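Local coordinates for Rod shape-determining protein (MreC) (Helicobacter pylori, PDB 5LP5), which binds penicillin-binding protein 2 in the core cell-wall synthesis complex and probably helps to maintain the shape of the cell, at residues S158-Q163 with F204-F209; Q165-I170 with S198-I203; V139-K142 with G147-N150. All coordinates share one frame; numbering follows the deposited sequence.

Interaction 1 of 3, residues S158-Q163 with F204-F209; sequences SVMIGQ and FGAGVF
The side chain of M160 reaches from its strand to the backbone turn at A206 and G207. Only its terminal methyl does the touching. M160 CE lies 4.2 Å from G207 N and 4.5 Å from A206 CB. The methyl thus comes near the backbone N of G207 and the A206 methyl, both at loose contact distance. These are van der Waals contacts, and no hydrogen bond joins the two segments. The torsions of M160 explain the reach. CG stands between the backbone N and the carbonyl carbon (chi1 59°), and the chain beyond is fully extended, with chi3 at -177°. The sulfur stays further back, with SD of M160 5.5 Å from CB of A206.

The whole contact is small: 79 Å² is buried, both segments summed. The backbones stay well apart, at 8.5 Å between CA of M160 and CA of G207. A206 and G207 are exposed, so the turn side of the contact is open to solvent. G207, with its positive phi of 91°, carries the chain round the bend. Tight packing lies on the other face of strand 158-161. There V159 and I161 are buried and both pack on V195 and V180, inside the barrel.

The contact joins strand 158-161 of the second barrel to the loop after strand 194-197. Strand 158-161 pairs antiparallel with strand 194-197, through M160 with L196 for example, and with strand 166-172 on its other flank. The 204-209 segment belongs to the loop that leaves strand 194-197 and returns as strand 209-218. T197 OG1 holds that loop through hydrogen bonds with G205 O and V208 N.

Interaction 2 of 3, residues Q165-I170 with S198-I203; sequences QVLGFI and SGLDGI
L167 meets S198 and L200 through apolar atoms alone. The CD2 methyl of L167 carries the contact, 3.8 Å from S198 CB and also 3.8 Å from L200 CD1. The second methyl supports it, with L167 CD1 4.0 Å from L200 CD1. So L200 offers one methyl to both branches of L167. The two leucine side chains cross at about a right angle. In L167 the CG stands anti to the carbonyl carbon (chi1 -71°), and its CB points at the loop. Q131 of the PBP2 chain packs on both leucines, so this apolar patch belongs to the interface between the two proteins. Nearby, the ring of F169 stacks on Y134 of the PBP2 chain.

The polar bonds shape the loop rather than cross the contact. S198 OG accepts from L200 N at 3.0 Å, with an N-H...O angle of 146°. The same hydroxyl is also hydrogen-bonded to S158 OG on the neighbouring strand. Further on, D201 OD1 accepts from I203 N at 3.1 Å. That N-H comes from above the carboxylate plane. The other carboxylate oxygen, D201 OD2, takes the N-H of S158, so the aspartate ties the loop to strand 158-161.

Two side-chain turns therefore follow one another: an ST turn at S198 and an Asx turn at D201. The 165-170 segment starts with a G1 beta bulge, where Q165 and V166 both face I161. It then runs on as a strand of an antiparallel six-stranded barrel, consistent with the barrel core of MreC and its kinship to PA-clan peptidases.

Interaction 3 of 3, residues V139-K142 with G147-N150; sequences VLEK and GFLN
E141 OE2 forms a salt bridge with NH2 of R154, from the segment that follows the hairpin, while the other oxygen lies towards F148. This OE1 of E141 makes a loose approach to the F148 ring at its edge, near the ring plane, 4.4 Å from F148 CZ. OE1 has its own hydrogen-bond partner elsewhere in the structure. V139 comes to the same rim. Its CG2 methyl lies 4.0 Å from F148 CE2, again near the ring plane. CG2 is the branch of V139 that stands anti to the carbonyl carbon.

Strands 134-141 and 144-149 form a beta hairpin in the first antiparallel barrel. Backbone hydrogen bonds join V139 to N146 and F148 to I137, so V139 and F148 are diagonal neighbours across the two strands. The backbones come closest at V139 and G147, with their CA atoms 6.6 Å apart.

F148 turns its CG anti to its own carbonyl carbon (chi1 -52°), and its CB points at strand 134-141. H152 meets the same ring with nearly parallel planes, about 10° apart. On the far flank of the hairpin, strand 111-114 pairs with G147 through V112. V139 also packs on Q139 of the PBP2 chain.

In the fold
Interactions 1 and 2 are direct neighbours in the second barrel, with centres 6 Å apart. Their strands pair, with I161 N 2.7 Å from V166 O in a probable hydrogen bond. Their loop segments run on from each other at residues 203 and 204, and interaction 2 is nested along the chain inside the loop closed by interaction 1. Interaction 3 belongs to the first barrel. Its centre lies about 21 Å from that of interaction 1 and about 19 Å from that of interaction 2. It touches neither; the nearest atoms of interactions 2 and 3 are about 5 Å apart. All three have residues reached by the PBP2 chain, interaction 2 with seven.

Interaction 1 of 3, residues S158-Q163 with F204-F209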
loop_
_atom_site.group_PDB
_atom_site.type_symbol
_atom_site.label_atom_id
_atom_site.label_comp_id
_atom_site.label_asym_id
_atom_site.label_seq_id
_atom_site.Cartn_x
_atom_site.Cartn_y
_atom_site.Cartn_z
ATOM N N SER C 158 18.045 -8.869 -9.342
ATOM C CA SER C 158 16.640 -8.614 -9.704
ATOM C C SER C 158 16.055 -9.695 -10.603
ATOM O O SER C 158 16.612 -9.994 -11.643
ATOM C CB SER C 158 16.486 -7.276 -10.404
ATOM O OG SER C 158 15.095 -7.029 -10.577
ATOM N N VAL C 159 14.902 -10.233 -10.217
ATOM C CA VAL C 159 14.217 -11.272 -10.995
ATOM C C VAL C 159 12.750 -10.914 -11.272
ATOM O O VAL C 159 12.195 -9.991 -10.657
ATOM C CB VAL C 159 14.288 -12.629 -10.297
ATOM C CG1 VAL C 159 15.736 -13.064 -10.166
ATOM C CG2 VAL C 159 13.580 -12.597 -8.945
ATOM N N MET C 160 12.142 -11.628 -12.213
ATOM C CA MET C 160 10.718 -11.464 -12.553
ATOM C C MET C 160 10.001 -12.808 -12.670
ATOM O O MET C 160 10.545 -13.776 -13.177
ATOM C CB MET C 160 10.552 -10.675 -13.857
ATOM C CG MET C 160 11.227 -11.304 -15.072
ATOM S SD MET C 160 11.202 -10.135 -16.428
ATOM C CE MET C 160 11.935 -11.128 -17.718
ATOM N N ILE C 161 8.760 -12.851 -12.213
ATOM C CA ILE C 161 8.013 -14.096 -12.054
ATOM C C ILE C 161 6.842 -14.187 -13.029
ATOM O O ILE C 161 6.067 -13.237 -13.188
ATOM C CB ILE C 161 7.469 -14.216 -10.626
ATOM C CG1 ILE C 161 8.629 -14.222 -9.636
ATOM C CG2 ILE C 161 6.654 -15.490 -10.457
ATOM C CD1 ILE C 161 8.238 -14.094 -8.174
ATOM N N GLY C 162 6.707 -15.342 -13.674
ATOM C CA GLY C 162 5.554 -15.597 -14.529
ATOM C C GLY C 162 5.464 -14.675 -15.752
ATOM O O GLY C 162 6.370 -13.919 -16.037
ATOM N N GLN C 163 4.353 -14.740 -16.465
ATOM C CA GLN C 163 4.185 -13.990 -17.722
ATOM C C GLN C 163 3.863 -12.530 -17.513
ATOM O O GLN C 163 4.083 -11.729 -18.405
ATOM C CB GLN C 163 3.098 -14.599 -18.604
ATOM C CG GLN C 163 3.331 -16.078 -18.906
ATOM C CD GLN C 163 3.136 -16.484 -20.374
ATOM O OE1 GLN C 163 3.890 -17.330 -20.868
ATOM N NE2 GLN C 163 2.137 -15.884 -21.074
ATOM N N PHE C 204 22.582 -8.928 -14.744
ATOM C CA PHE C 204 22.191 -9.902 -15.755
ATOM C C PHE C 204 21.371 -9.168 -16.806
ATOM O O PHE C 204 20.749 -8.143 -16.535
ATOM C CB PHE C 204 21.272 -10.972 -15.155
ATOM C CG PHE C 204 21.931 -11.880 -14.161
ATOM C CD1 PHE C 204 22.686 -12.941 -14.596
ATOM C CD2 PHE C 204 21.744 -11.715 -12.804
ATOM C CE1 PHE C 204 23.274 -13.812 -13.703
ATOM C CE2 PHE C 204 22.334 -12.587 -11.898
ATOM C CZ PHE C 204 23.106 -13.640 -12.353
ATOM N N GLY C 205 21.366 -9.716 -18.011
ATOM C CA GLY C 205 20.337 -9.396 -18.975
ATOM C C GLY C 205 19.044 -10.099 -18.610
ATOM O O GLY C 205 19.026 -10.994 -17.759
ATOM N N ALA C 206 17.964 -9.699 -19.259
ATOM C CA ALA C 206 16.669 -10.277 -18.987
ATOM C C ALA C 206 16.555 -11.711 -19.518
ATOM O O ALA C 206 17.167 -12.079 -20.542
ATOM C CB ALA C 206 15.591 -9.425 -19.613
ATOM N N GLY C 207 15.764 -12.501 -18.810
ATOM C CA GLY C 207 15.313 -13.790 -19.324
ATOM C C GLY C 207 16.162 -15.011 -19.021
ATOM O O GLY C 207 15.869 -16.085 -19.503
ATOM N N VAL C 208 17.200 -14.859 -18.212
ATOM C CA VAL C 208 18.011 -15.994 -17.805
ATOM C C VAL C 208 17.270 -16.751 -16.738
ATOM O O VAL C 208 16.659 -16.138 -15.870
ATOM C CB VAL C 208 19.374 -15.551 -17.274
ATOM C CG1 VAL C 208 20.188 -16.740 -16.827
ATOM C CG2 VAL C 208 20.134 -14.794 -18.346
ATOM N N PHE C 209 17.312 -18.076 -16.783
ATOM C CA PHE C 209 16.510 -18.915 -15.877
ATOM C C PHE C 209 17.093 -18.912 -14.462
ATOM O O PHE C 209 18.298 -18.987 -14.265
ATOM C CB PHE C 209 16.412 -20.349 -16.382
ATOM C CG PHE C 209 15.624 -21.272 -15.487
ATOM C CD1 PHE C 209 14.245 -21.291 -15.549
ATOM C CD2 PHE C 209 16.255 -22.136 -14.609
ATOM C CE1 PHE C 209 13.498 -22.155 -14.733
ATOM C CE2 PHE C 209 15.523 -22.988 -13.787
ATOM C CZ PHE C 209 14.135 -22.997 -13.850
#

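Interaction 2 of 3, residues Q165-I170 with S198-I203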
loop_
_atom_site.group_PDB
_atom_site.type_symbol
_atom_site.label_atom_id
_atom_site.label_comp_id
_atom_site.label_asym_id
_atom_site.label_seq_id
_atom_site.Cartn_x
_atom_site.Cartn_y
_atom_site.Cartn_z
ATOM N N GLN C 165 5.484 -10.887 -15.370
ATOM C CA GLN C 165 6.802 -10.380 -14.987
ATOM C C GLN C 165 6.767 -9.660 -13.647
ATOM O O GLN C 165 7.227 -8.532 -13.534
ATOM C CB GLN C 165 7.372 -9.502 -16.114
ATOM C CG GLN C 165 7.305 -10.191 -17.470
ATOM C CD GLN C 165 8.010 -9.455 -18.595
ATOM O OE1 GLN C 165 7.853 -8.256 -18.754
ATOM N NE2 GLN C 165 8.746 -10.199 -19.424
ATOM N N VAL C 166 6.212 -10.323 -12.638
ATOM C CA VAL C 166 6.141 -9.789 -11.289
ATOM C C VAL C 166 7.566 -9.687 -10.705
ATOM O O VAL C 166 8.340 -10.648 -10.737
ATOM C CB VAL C 166 5.286 -10.684 -10.397
ATOM C CG1 VAL C 166 5.418 -10.293 -8.942
ATOM C CG2 VAL C 166 3.837 -10.625 -10.820
ATOM N N LEU C 167 7.904 -8.514 -10.163
ATOM C CA LEU C 167 9.280 -8.193 -9.788
ATOM C C LEU C 167 9.568 -8.498 -8.327
ATOM O O LEU C 167 8.695 -8.368 -7.471
ATOM C CB LEU C 167 9.541 -6.714 -10.048
ATOM C CG LEU C 167 9.621 -6.327 -11.549
ATOM C CD1 LEU C 167 9.661 -4.813 -11.750
ATOM C CD2 LEU C 167 10.804 -7.036 -12.260
ATOM N N GLY C 168 10.791 -8.923 -8.054
ATOM C CA GLY C 168 11.262 -9.115 -6.691
ATOM C C GLY C 168 12.784 -9.071 -6.669
ATOM O O GLY C 168 13.419 -8.806 -7.700
ATOM N N PHE C 169 13.369 -9.321 -5.497
ATOM C CA PHE C 169 14.831 -9.410 -5.381
ATOM C C PHE C 169 15.273 -10.689 -4.722
ATOM O O PHE C 169 14.641 -11.162 -3.771
ATOM C CB PHE C 169 15.407 -8.239 -4.593
ATOM C CG PHE C 169 15.240 -6.908 -5.267
ATOM C CD1 PHE C 169 16.118 -6.517 -6.271
ATOM C CD2 PHE C 169 14.224 -6.041 -4.887
ATOM C CE1 PHE C 169 15.980 -5.293 -6.884
ATOM C CE2 PHE C 169 14.081 -4.824 -5.511
ATOM C CZ PHE C 169 14.966 -4.447 -6.506
ATOM N N ILE C 170 16.351 -11.253 -5.243
ATOM C CA ILE C 170 16.812 -12.539 -4.766
ATOM C C ILE C 170 17.500 -12.328 -3.424
ATOM O O ILE C 170 18.322 -11.449 -3.250
ATOM C CB ILE C 170 17.775 -13.212 -5.775
ATOM C CG1 ILE C 170 17.010 -13.863 -6.940
ATOM C CG2 ILE C 170 18.692 -14.217 -5.110
ATOM C CD1 ILE C 170 16.317 -15.170 -6.623
ATOM N N SER C 198 15.415 -10.275 -14.321
ATOM C CA SER C 198 14.591 -9.168 -14.851
ATOM C C SER C 198 15.391 -8.311 -15.820
ATOM O O SER C 198 14.843 -7.660 -16.690
ATOM C CB SER C 198 14.102 -8.262 -13.724
ATOM O OG SER C 198 15.088 -7.301 -13.406
ATOM N N GLY C 199 16.697 -8.300 -15.647
ATOM C CA GLY C 199 17.556 -7.514 -16.528
ATOM C C GLY C 199 17.448 -6.017 -16.258
ATOM O O GLY C 199 17.758 -5.200 -17.105
ATOM N N LEU C 200 16.982 -5.653 -15.072
ATOM C CA LEU C 200 16.855 -4.246 -14.686
ATOM C C LEU C 200 17.968 -3.760 -13.758
ATOM O O LEU C 200 18.065 -2.557 -13.474
ATOM C CB LEU C 200 15.528 -4.054 -13.958
ATOM C CG LEU C 200 14.265 -4.323 -14.780
ATOM C CD1 LEU C 200 13.051 -4.478 -13.872
ATOM C CD2 LEU C 200 14.062 -3.211 -15.793
ATOM N N ASP C 201 18.781 -4.690 -13.270
ATOM C CA ASP C 201 19.757 -4.388 -12.222
ATOM C C ASP C 201 21.154 -4.057 -12.753
ATOM O O ASP C 201 22.010 -3.621 -11.975
ATOM C CB ASP C 201 19.827 -5.543 -11.202
ATOM C CG ASP C 201 20.048 -6.902 -11.848
ATOM O OD1 ASP C 201 20.236 -7.008 -13.070
ATOM O OD2 ASP C 201 20.021 -7.896 -11.123
ATOM N N GLY C 202 21.382 -4.273 -14.051
ATOM C CA GLY C 202 22.706 -4.062 -14.649
ATOM C C GLY C 202 23.718 -5.114 -14.236
ATOM O O GLY C 202 24.931 -4.879 -14.287
ATOM N N ILE C 203 23.202 -6.281 -13.840
ATOM C CA ILE C 203 24.011 -7.448 -13.488
ATOM C C ILE C 203 23.840 -8.574 -14.516
ATOM O O ILE C 203 24.809 -9.122 -15.051
ATOM C CB ILE C 203 23.578 -8.025 -12.116
ATOM C CG1 ILE C 203 23.764 -6.987 -11.005
ATOM C CG2 ILE C 203 24.367 -9.301 -11.802
ATOM C CD1 ILE C 203 23.181 -7.370 -9.669
#

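Interaction 3 of 3, residues V139-K142 with G147-N150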
loop_
_atom_site.group_PDB
_atom_site.type_symbol
_atom_site.label_atom_id
_atom_site.label_comp_id
_atom_site.label_asym_id
_atom_site.label_seq_id
_atom_site.Cartn_x
_atom_site.Cartn_y
_atom_site.Cartn_z
ATOM N N VAL C 139 32.301 -10.231 -7.857
ATOM C CA VAL C 139 32.866 -8.885 -7.680
ATOM C C VAL C 139 34.383 -8.909 -7.635
ATOM O O VAL C 139 34.983 -9.779 -6.993
ATOM C CB VAL C 139 32.394 -8.218 -6.371
ATOM C CG1 VAL C 139 32.681 -6.723 -6.432
ATOM C CG2 VAL C 139 30.915 -8.482 -6.128
ATOM N N LEU C 140 34.992 -7.944 -8.314
ATOM C CA LEU C 140 36.442 -7.762 -8.225
ATOM C C LEU C 140 36.736 -6.852 -7.045
ATOM O O LEU C 140 36.187 -5.766 -6.961
ATOM C CB LEU C 140 36.979 -7.155 -9.515
ATOM C CG LEU C 140 38.459 -6.831 -9.570
ATOM C CD1 LEU C 140 39.287 -8.092 -9.455
ATOM C CD2 LEU C 140 38.795 -6.083 -10.862
ATOM N N GLU C 141 37.565 -7.307 -6.121
ATOM C CA GLU C 141 37.972 -6.503 -4.961
ATOM C C GLU C 141 39.447 -6.742 -4.706
ATOM O O GLU C 141 39.890 -7.895 -4.614
ATOM C CB GLU C 141 37.192 -6.866 -3.696
ATOM C CG GLU C 141 35.728 -6.439 -3.701
ATOM C CD GLU C 141 34.888 -7.153 -2.637
ATOM O OE1 GLU C 141 35.180 -8.322 -2.291
ATOM O OE2 GLU C 141 33.909 -6.545 -2.159
ATOM N N LYS C 142 40.204 -5.653 -4.595
ATOM C CA LYS C 142 41.642 -5.711 -4.410
ATOM C C LYS C 142 42.267 -6.794 -5.254
ATOM O O LYS C 142 42.932 -7.682 -4.742
ATOM C CB LYS C 142 41.972 -5.924 -2.943
ATOM C CG LYS C 142 41.816 -4.647 -2.128
ATOM C CD LYS C 142 42.215 -4.831 -0.664
ATOM C CE LYS C 142 41.854 -3.609 0.168
ATOM N NZ LYS C 142 40.375 -3.528 0.406
ATOM N N GLY C 147 33.453 -14.958 -6.461
ATOM C CA GLY C 147 32.088 -15.373 -6.798
ATOM C C GLY C 147 31.273 -15.639 -5.546
ATOM O O GLY C 147 31.670 -16.452 -4.706
ATOM N N PHE C 148 30.161 -14.931 -5.406
ATOM C CA PHE C 148 29.228 -15.171 -4.316
ATOM C C PHE C 148 27.977 -15.799 -4.880
ATOM O O PHE C 148 27.186 -15.145 -5.549
ATOM C CB PHE C 148 28.908 -13.878 -3.577
ATOM C CG PHE C 148 30.132 -13.141 -3.133
ATOM C CD1 PHE C 148 30.894 -13.607 -2.078
ATOM C CD2 PHE C 148 30.547 -12.017 -3.802
ATOM C CE1 PHE C 148 32.052 -12.954 -1.689
ATOM C CE2 PHE C 148 31.701 -11.355 -3.421
ATOM C CZ PHE C 148 32.455 -11.822 -2.356
ATOM N N LEU C 149 27.827 -17.094 -4.615
ATOM C CA LEU C 149 26.827 -17.916 -5.278
ATOM C C LEU C 149 25.447 -17.766 -4.649
ATOM O O LEU C 149 25.285 -17.125 -3.622
ATOM C CB LEU C 149 27.261 -19.379 -5.248
ATOM C CG LEU C 149 28.657 -19.648 -5.834
ATOM C CD1 LEU C 149 29.018 -21.116 -5.723
ATOM C CD2 LEU C 149 28.767 -19.198 -7.286
ATOM N N ASN C 150 24.453 -18.378 -5.286
ATOM C CA ASN C 150 23.065 -18.323 -4.812
ATOM C C ASN C 150 23.035 -18.752 -3.331
ATOM O O ASN C 150 23.610 -19.764 -2.930
ATOM C CB ASN C 150 22.122 -19.253 -5.595
ATOM C CG ASN C 150 21.642 -18.673 -6.908
ATOM O OD1 ASN C 150 21.506 -17.453 -7.067
ATOM N ND2 ASN C 150 21.346 -19.567 -7.868
#